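Long-range contact in PbSGBP-B lipoprotein (Prevotella bryantii B14, PDB 6D2Y), which probably binds polysaccharide at the cell surface, as a lipoprotein of a polysaccharide utilization locus: residues A[333-345]-A[355-369]. Residues are numbered along the deposited sequence; the frame is centred on the assembly and turned at random.
Sequences IFGSPSQISLGNA and LAGCNNTWFHAQNGW
The CB of Ile340 sits over the five-membered ring of Trp362, 3.6 Å from its centroid and almost on the ring normal, a CH-pi contact; CG2 carries the cover on to CE2, while the CB of Phe363 lies over the opposite face. With CG between its backbone N and carbonyl carbon (chi1 69°) and the ring turned by chi2 -82°, the six-membered ring of Trp362 lies toward strand 330-335. There CZ3 meets Ile333 CG2 at 3.5 Å. Farther along, Pro337 CB packs against Leu355 CD2.

One hydrogen bond holds the second indole: Trp369 NE1 donates to Phe334 O at 2.9 Å, in the ring plane and nearly in line with the carbonyl. The Gln339 amide stands on edge over one face of Trp369, NE2 offset toward the rim, the planes 87° apart; OE1 takes the N-H of Ser336, and NE2 shares a water with Trp362 O and Asn367 ND2. Asn359 ND2 bonds to Gln339 O (3.0 Å) and to Gly357 O, while OD1 closes an Asx turn with Thr361 N.

Backbone bonds link Ala356 N to Pro337 O and Cys358 N to Gly343 O (3.1 Å). Gly357 N donates to the side-chain OG of Ser341.

The contact folds the long connection between strands 330-335 and 372-374 back on itself, beside an antiparallel sheet in the region assigned to the SGBP-B xyloglucan-binding domain family; neighbouring strand 423-428 touches Ile333, Ile340 and Trp362.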
ATOM      1  N   ILE A 333      -2.701  13.237 -12.805  1.00 58.59           N
ATOM      2  CA  ILE A 333      -1.587  13.869 -13.507  1.00 54.77           C
ATOM      3  C   ILE A 333      -1.049  15.017 -12.662  1.00 51.83           C
ATOM      4  O   ILE A 333      -1.771  15.981 -12.380  1.00 46.19           O
ATOM      5  CB  ILE A 333      -1.998  14.381 -14.898  1.00 50.43           C
ATOM      6  CG1 ILE A 333      -2.914  13.379 -15.608  1.00 49.25           C
ATOM      7  CG2 ILE A 333      -0.770  14.660 -15.745  1.00 52.09           C
ATOM      8  CD1 ILE A 333      -4.366  13.810 -15.647  1.00 51.77           C
ATOM      9  N   PHE A 334       0.219  14.918 -12.274  1.00 49.81           N
ATOM     10  CA  PHE A 334       0.946  16.029 -11.680  1.00 49.54           C
ATOM     11  C   PHE A 334       1.618  16.839 -12.780  1.00 56.09           C
ATOM     12  O   PHE A 334       2.007  16.302 -13.821  1.00 61.18           O
ATOM     13  CB  PHE A 334       1.995  15.533 -10.684  1.00 50.54           C
ATOM     14  CG  PHE A 334       1.444  15.231  -9.318  1.00 53.60           C
ATOM     15  CD1 PHE A 334       1.138  16.256  -8.440  1.00 50.67           C
ATOM     16  CD2 PHE A 334       1.252  13.921  -8.904  1.00 48.01           C
ATOM     17  CE1 PHE A 334       0.639  15.986  -7.182  1.00 45.01           C
ATOM     18  CE2 PHE A 334       0.754  13.644  -7.645  1.00 49.19           C
ATOM     19  CZ  PHE A 334       0.446  14.677  -6.783  1.00 44.41           C
ATOM     20  N   GLY A 335       1.754  18.134 -12.544  1.00 53.93           N
ATOM     21  CA  GLY A 335       2.306  19.018 -13.555  1.00 50.60           C
ATOM     22  C   GLY A 335       3.114  20.138 -12.947  1.00 56.08           C
ATOM     23  O   GLY A 335       2.848  20.587 -11.827  1.00 58.59           O
ATOM     24  N   SER A 336       4.109  20.588 -13.697  1.00 57.94           N
ATOM     25  CA  SER A 336       4.948  21.722 -13.359  1.00 64.36           C
ATOM     26  C   SER A 336       4.308  23.012 -13.852  1.00 63.12           C
ATOM     27  O   SER A 336       3.409  22.988 -14.699  1.00 62.65           O
ATOM     28  CB  SER A 336       6.334  21.549 -13.983  1.00 68.49           C
ATOM     29  OG  SER A 336       6.275  21.649 -15.396  1.00 73.89           O
ATOM     30  N   PRO A 337       4.739  24.166 -13.332  1.00 57.61           N
ATOM     31  CA  PRO A 337       4.242  25.437 -13.879  1.00 54.97           C
ATOM     32  C   PRO A 337       4.564  25.608 -15.349  1.00 55.36           C
ATOM     33  O   PRO A 337       3.842  26.335 -16.050  1.00 58.54           O
ATOM     34  CB  PRO A 337       4.954  26.493 -13.022  1.00 58.62           C
ATOM     35  CG  PRO A 337       5.300  25.790 -11.770  1.00 56.84           C
ATOM     36  CD  PRO A 337       5.629  24.386 -12.179  1.00 57.98           C
ATOM     37  N   SER A 338       5.623  24.956 -15.840  1.00 59.21           N
ATOM     38  CA  SER A 338       5.892  24.958 -17.267  1.00 61.84           C
ATOM     39  C   SER A 338       4.762  24.324 -18.073  1.00 57.43           C
ATOM     40  O   SER A 338       4.567  24.683 -19.234  1.00 61.92           O
ATOM     41  CB  SER A 338       7.219  24.236 -17.525  1.00 68.34           C
ATOM     42  OG  SER A 338       7.244  23.659 -18.817  1.00 78.75           O
ATOM     43  N   GLN A 339       4.014  23.393 -17.493  1.00 52.90           N
ATOM     44  CA  GLN A 339       2.979  22.676 -18.232  1.00 52.50           C
ATOM     45  C   GLN A 339       1.591  23.278 -18.039  1.00 50.11           C
ATOM     46  O   GLN A 339       0.793  23.310 -18.984  1.00 51.47           O
ATOM     47  CB  GLN A 339       2.954  21.205 -17.804  1.00 53.26           C
ATOM     48  CG  GLN A 339       4.229  20.458 -18.122  1.00 56.65           C
ATOM     49  CD  GLN A 339       4.254  19.082 -17.485  1.00 57.15           C
ATOM     50  OE1 GLN A 339       4.544  18.942 -16.295  1.00 56.16           O
ATOM     51  NE2 GLN A 339       3.961  18.056 -18.274  1.00 56.83           N
ATOM     52  N   ILE A 340       1.284  23.749 -16.833  1.00 49.32           N
ATOM     53  CA  ILE A 340      -0.060  24.206 -16.504  1.00 49.47           C
ATOM     54  C   ILE A 340       0.040  25.183 -15.341  1.00 52.08           C
ATOM     55  O   ILE A 340       0.858  25.011 -14.433  1.00 51.53           O
ATOM     56  CB  ILE A 340      -0.990  23.013 -16.172  1.00 50.38           C
ATOM     57  CG1 ILE A 340      -2.404  23.501 -15.854  1.00 44.42           C
ATOM     58  CG2 ILE A 340      -0.429  22.190 -15.020  1.00 51.51           C
ATOM     59  CD1 ILE A 340      -3.072  24.205 -17.010  1.00 44.47           C
ATOM     60  N   SER A 341      -0.798  26.215 -15.381  1.00 51.40           N
ATOM     61  CA  SER A 341      -0.898  27.188 -14.302  1.00 49.82           C
ATOM     62  C   SER A 341      -2.217  27.927 -14.459  1.00 49.80           C
ATOM     63  O   SER A 341      -2.810  27.946 -15.541  1.00 48.99           O
ATOM     64  CB  SER A 341       0.280  28.170 -14.311  1.00 46.76           C
ATOM     65  OG  SER A 341       0.294  28.934 -15.504  1.00 49.16           O
ATOM     66  N   LEU A 342      -2.677  28.529 -13.366  1.00 44.09           N
ATOM     67  CA  LEU A 342      -3.911  29.312 -13.385  1.00 40.24           C
ATOM     68  C   LEU A 342      -3.550  30.759 -13.690  1.00 45.72           C
ATOM     69  O   LEU A 342      -3.184  31.523 -12.794  1.00 46.51           O
ATOM     70  CB  LEU A 342      -4.660  29.196 -12.064  1.00 41.65           C
ATOM     71  CG  LEU A 342      -5.998  29.941 -12.056  1.00 46.76           C
ATOM     72  CD1 LEU A 342      -7.004  29.252 -12.966  1.00 53.25           C
ATOM     73  CD2 LEU A 342      -6.549  30.082 -10.646  1.00 41.87           C
ATOM     74  N   GLY A 343      -3.652  31.136 -14.958  1.00 46.65           N
ATOM     75  CA  GLY A 343      -3.329  32.491 -15.362  1.00 47.70           C
ATOM     76  C   GLY A 343      -3.132  32.561 -16.865  1.00 49.40           C
ATOM     77  O   GLY A 343      -3.559  31.675 -17.604  1.00 57.99           O
ATOM     78  N   ASN A 344      -2.480  33.636 -17.292  1.00 54.31           N
ATOM     79  CA  ASN A 344      -2.174  33.836 -18.699  1.00 56.85           C
ATOM     80  C   ASN A 344      -0.857  33.158 -19.053  1.00 58.23           C
ATOM     81  O   ASN A 344       0.051  33.043 -18.225  1.00 55.71           O
ATOM     82  CB  ASN A 344      -2.097  35.328 -19.035  1.00 58.24           C
ATOM     83  CG  ASN A 344      -3.464  35.988 -19.071  1.00 64.06           C
ATOM     84  OD1 ASN A 344      -4.314  35.637 -19.890  1.00 71.41           O
ATOM     85  ND2 ASN A 344      -3.677  36.955 -18.186  1.00 61.09           N
ATOM     86  N   ALA A 345      -0.766  32.698 -20.298  1.00 56.97           N
ATOM     87  CA  ALA A 345       0.474  32.115 -20.790  1.00 59.83           C
ATOM     88  C   ALA A 345       1.525  33.200 -20.988  1.00 63.79           C
ATOM     89  O   ALA A 345       1.211  34.329 -21.375  1.00 69.83           O
ATOM     90  CB  ALA A 345       0.228  31.376 -22.105  1.00 60.95           C
ATOM     91  N   LEU A 355       5.284  30.472 -17.318  1.00 69.93           N
ATOM     92  CA  LEU A 355       4.047  29.746 -17.069  1.00 60.78           C
ATOM     93  C   LEU A 355       3.324  29.434 -18.372  1.00 58.69           C
ATOM     94  O   LEU A 355       3.356  30.209 -19.332  1.00 61.33           O
ATOM     95  CB  LEU A 355       3.128  30.551 -16.150  1.00 61.51           C
ATOM     96  CG  LEU A 355       3.678  30.958 -14.782  1.00 61.23           C
ATOM     97  CD1 LEU A 355       2.545  31.391 -13.872  1.00 59.83           C
ATOM     98  CD2 LEU A 355       4.467  29.826 -14.155  1.00 64.33           C
ATOM     99  N   ALA A 356       2.659  28.280 -18.396  1.00 62.28           N
ATOM    100  CA  ALA A 356       1.906  27.866 -19.570  1.00 60.59           C
ATOM    101  C   ALA A 356       0.507  28.460 -19.620  1.00 54.87           C
ATOM    102  O   ALA A 356      -0.116  28.444 -20.688  1.00 54.55           O
ATOM    103  CB  ALA A 356       1.813  26.339 -19.625  1.00 54.64           C
ATOM    104  N   GLY A 357       0.003  28.984 -18.508  1.00 50.13           N
ATOM    105  CA  GLY A 357      -1.358  29.472 -18.472  1.00 50.81           C
ATOM    106  C   GLY A 357      -2.361  28.328 -18.471  1.00 51.86           C
ATOM    107  O   GLY A 357      -2.015  27.148 -18.408  1.00 57.46           O
ATOM    108  N   CYS A 358      -3.634  28.707 -18.541  1.00 49.02           N
ATOM    109  CA  CYS A 358      -4.709  27.723 -18.539  1.00 45.09           C
ATOM    110  C   CYS A 358      -4.727  26.951 -19.852  1.00 49.37           C
ATOM    111  O   CYS A 358      -4.677  27.544 -20.934  1.00 50.17           O
ATOM    112  CB  CYS A 358      -6.055  28.408 -18.313  1.00 45.37           C
ATOM    113  SG  CYS A 358      -6.205  29.288 -16.744  1.00 52.85           S
ATOM    114  N   ASN A 359      -4.800  25.626 -19.754  1.00 50.13           N
ATOM    115  CA  ASN A 359      -4.886  24.773 -20.930  1.00 53.26           C
ATOM    116  C   ASN A 359      -5.350  23.392 -20.496  1.00 50.78           C
ATOM    117  O   ASN A 359      -5.313  23.048 -19.313  1.00 47.95           O
ATOM    118  CB  ASN A 359      -3.544  24.683 -21.666  1.00 51.89           C
ATOM    119  CG  ASN A 359      -2.543  23.799 -20.944  1.00 54.13           C
ATOM    120  OD1 ASN A 359      -2.501  22.587 -21.158  1.00 58.26           O
ATOM    121  ND2 ASN A 359      -1.726  24.404 -20.090  1.00 51.76           N
ATOM    122  N   ASN A 360      -5.799  22.604 -21.477  1.00 54.41           N
ATOM    123  CA  ASN A 360      -6.146  21.208 -21.241  1.00 56.20           C
ATOM    124  C   ASN A 360      -5.418  20.281 -22.208  1.00 57.31           C
ATOM    125  O   ASN A 360      -5.887  19.169 -22.464  1.00 61.68           O
ATOM    126  CB  ASN A 360      -7.660  20.986 -21.329  1.00 53.98           C
ATOM    127  CG  ASN A 360      -8.248  21.462 -22.644  1.00 55.09           C
ATOM    128  OD1 ASN A 360      -7.526  21.759 -23.594  1.00 58.99           O
ATOM    129  ND2 ASN A 360      -9.574  21.525 -22.704  1.00 58.47           N
ATOM    130  N   THR A 361      -4.289  20.727 -22.755  1.00 53.60           N
ATOM    131  CA  THR A 361      -3.474  19.917 -23.649  1.00 54.33           C
ATOM    132  C   THR A 361      -2.230  19.358 -22.974  1.00 52.41           C
ATOM    133  O   THR A 361      -1.587  18.466 -23.538  1.00 63.35           O
ATOM    134  CB  THR A 361      -3.045  20.741 -24.872  1.00 60.78           C
ATOM    135  OG1 THR A 361      -2.188  21.811 -24.454  1.00 58.51           O
ATOM    136  CG2 THR A 361      -4.258  21.323 -25.581  1.00 64.67           C
ATOM    137  N   TRP A 362      -1.883  19.850 -21.783  1.00 48.48           N
ATOM    138  CA  TRP A 362      -0.602  19.503 -21.180  1.00 53.53           C
ATOM    139  C   TRP A 362      -0.549  18.047 -20.734  1.00 56.19           C
ATOM    140  O   TRP A 362       0.536  17.457 -20.692  1.00 55.71           O
ATOM    141  CB  TRP A 362      -0.310  20.431 -20.003  1.00 54.72           C
ATOM    142  CG  TRP A 362      -1.216  20.221 -18.835  1.00 57.02           C
ATOM    143  CD1 TRP A 362      -2.478  20.716 -18.675  1.00 61.15           C
ATOM    144  CD2 TRP A 362      -0.933  19.454 -17.660  1.00 56.38           C
ATOM    145  NE1 TRP A 362      -2.998  20.306 -17.471  1.00 59.42           N
ATOM    146  CE2 TRP A 362      -2.069  19.529 -16.829  1.00 54.20           C
ATOM    147  CE3 TRP A 362       0.169  18.711 -17.229  1.00 53.98           C
ATOM    148  CZ2 TRP A 362      -2.133  18.891 -15.592  1.00 50.87           C
ATOM    149  CZ3 TRP A 362       0.101  18.076 -16.002  1.00 47.01           C
ATOM    150  CH2 TRP A 362      -1.039  18.172 -15.198  1.00 45.59           C
ATOM    151  N   PHE A 363      -1.691  17.451 -20.398  1.00 52.68           N
ATOM    152  CA  PHE A 363      -1.717  16.057 -19.978  1.00 50.09           C
ATOM    153  C   PHE A 363      -1.956  15.091 -21.131  1.00 53.76           C
ATOM    154  O   PHE A 363      -2.009  13.878 -20.901  1.00 55.20           O
ATOM    155  CB  PHE A 363      -2.772  15.841 -18.880  1.00 51.25           C
ATOM    156  CG  PHE A 363      -4.166  16.241 -19.276  1.00 54.21           C
ATOM    157  CD1 PHE A 363      -5.010  15.340 -19.903  1.00 51.67           C
ATOM    158  CD2 PHE A 363      -4.640  17.513 -19.002  1.00 57.44           C
ATOM    159  CE1 PHE A 363      -6.294  15.703 -20.262  1.00 49.48           C
ATOM    160  CE2 PHE A 363      -5.924  17.881 -19.359  1.00 53.52           C
ATOM    161  CZ  PHE A 363      -6.751  16.975 -19.988  1.00 47.23           C
ATOM    162  N   HIS A 364      -2.090  15.587 -22.359  1.00 61.72           N
ATOM    163  CA  HIS A 364      -2.190  14.726 -23.535  1.00 61.40           C
ATOM    164  C   HIS A 364      -1.458  15.367 -24.712  1.00 61.75           C
ATOM    165  O   HIS A 364      -1.982  15.490 -25.820  1.00 61.62           O
ATOM    166  CB  HIS A 364      -3.649  14.407 -23.867  1.00 57.61           C
ATOM    167  CG  HIS A 364      -4.441  15.579 -24.359  1.00 53.68           C
ATOM    168  ND1 HIS A 364      -4.706  15.789 -25.694  1.00 54.20           N
ATOM    169  CD2 HIS A 364      -5.044  16.592 -23.692  1.00 50.73           C
ATOM    170  CE1 HIS A 364      -5.428  16.886 -25.832  1.00 55.65           C
ATOM    171  NE2 HIS A 364      -5.649  17.391 -24.631  1.00 54.42           N
ATOM    172  N   ALA A 365      -0.205  15.758 -24.481  1.00 65.67           N
ATOM    173  CA  ALA A 365       0.603  16.447 -25.475  1.00 71.16           C
ATOM    174  C   ALA A 365       1.505  15.508 -26.266  1.00 78.93           C
ATOM    175  O   ALA A 365       2.353  15.982 -27.030  1.00 80.64           O
ATOM    176  CB  ALA A 365       1.446  17.534 -24.804  1.00 66.96           C
ATOM    177  N   GLN A 366       1.343  14.192 -26.101  1.00 75.49           N
ATOM    178  CA  GLN A 366       2.157  13.195 -26.805  1.00 75.74           C
ATOM    179  C   GLN A 366       3.649  13.423 -26.568  1.00 73.61           C
ATOM    180  O   GLN A 366       4.469  13.311 -27.480  1.00 74.96           O
ATOM    181  CB  GLN A 366       1.843  13.181 -28.303  1.00 80.46           C
ATOM    182  CG  GLN A 366       1.003  11.998 -28.752  1.00 80.52           C
ATOM    183  CD  GLN A 366       0.751  11.988 -30.247  1.00 80.86           C
ATOM    184  OE1 GLN A 366       0.933  10.969 -30.911  1.00 83.53           O
ATOM    185  NE2 GLN A 366       0.329  13.127 -30.784  1.00 82.66           N
ATOM    186  N   ASN A 367       4.006  13.741 -25.323  1.00 71.29           N
ATOM    187  CA  ASN A 367       5.392  14.018 -24.963  1.00 76.50           C
ATOM    188  C   ASN A 367       5.942  13.022 -23.947  1.00 77.13           C
ATOM    189  O   ASN A 367       6.959  13.298 -23.309  1.00 80.09           O
ATOM    190  CB  ASN A 367       5.534  15.447 -24.431  1.00 79.39           C
ATOM    191  CG  ASN A 367       4.812  15.656 -23.112  1.00 80.23           C
ATOM    192  OD1 ASN A 367       3.899  14.907 -22.764  1.00 76.12           O
ATOM    193  ND2 ASN A 367       5.222  16.678 -22.371  1.00 83.80           N
ATOM    194  N   GLY A 368       5.290  11.871 -23.780  1.00 75.81           N
ATOM    195  CA  GLY A 368       5.791  10.853 -22.878  1.00 77.31           C
ATOM    196  C   GLY A 368       5.691  11.185 -21.405  1.00 74.72           C
ATOM    197  O   GLY A 368       6.405  10.586 -20.597  1.00 75.22           O
ATOM    198  N   TRP A 369       4.811  12.112 -21.027  1.00 69.47           N
ATOM    199  CA  TRP A 369       4.722  12.557 -19.642  1.00 67.53           C
ATOM    200  C   TRP A 369       3.994  11.526 -18.786  1.00 64.63           C
ATOM    201  O   TRP A 369       2.900  11.072 -19.134  1.00 63.30           O
ATOM    202  CB  TRP A 369       4.012  13.907 -19.555  1.00 59.65           C
ATOM    203  CG  TRP A 369       3.963  14.440 -18.158  1.00 54.73           C
ATOM    204  CD1 TRP A 369       2.850  14.658 -17.399  1.00 54.67           C
ATOM    205  CD2 TRP A 369       5.082  14.807 -17.344  1.00 56.09           C
ATOM    206  NE1 TRP A 369       3.207  15.147 -16.165  1.00 53.36           N
ATOM    207  CE2 TRP A 369       4.572  15.247 -16.107  1.00 57.98           C
ATOM    208  CE3 TRP A 369       6.467  14.812 -17.544  1.00 64.32           C
ATOM    209  CZ2 TRP A 369       5.398  15.686 -15.075  1.00 58.89           C
ATOM    210  CZ3 TRP A 369       7.283  15.247 -16.517  1.00 61.40           C
ATOM    211  CH2 TRP A 369       6.746  15.678 -15.300  1.00 59.74           C
TER
HETATM  212  O   HOH W   1       3.076  17.732 -20.965  1.00 66.43           O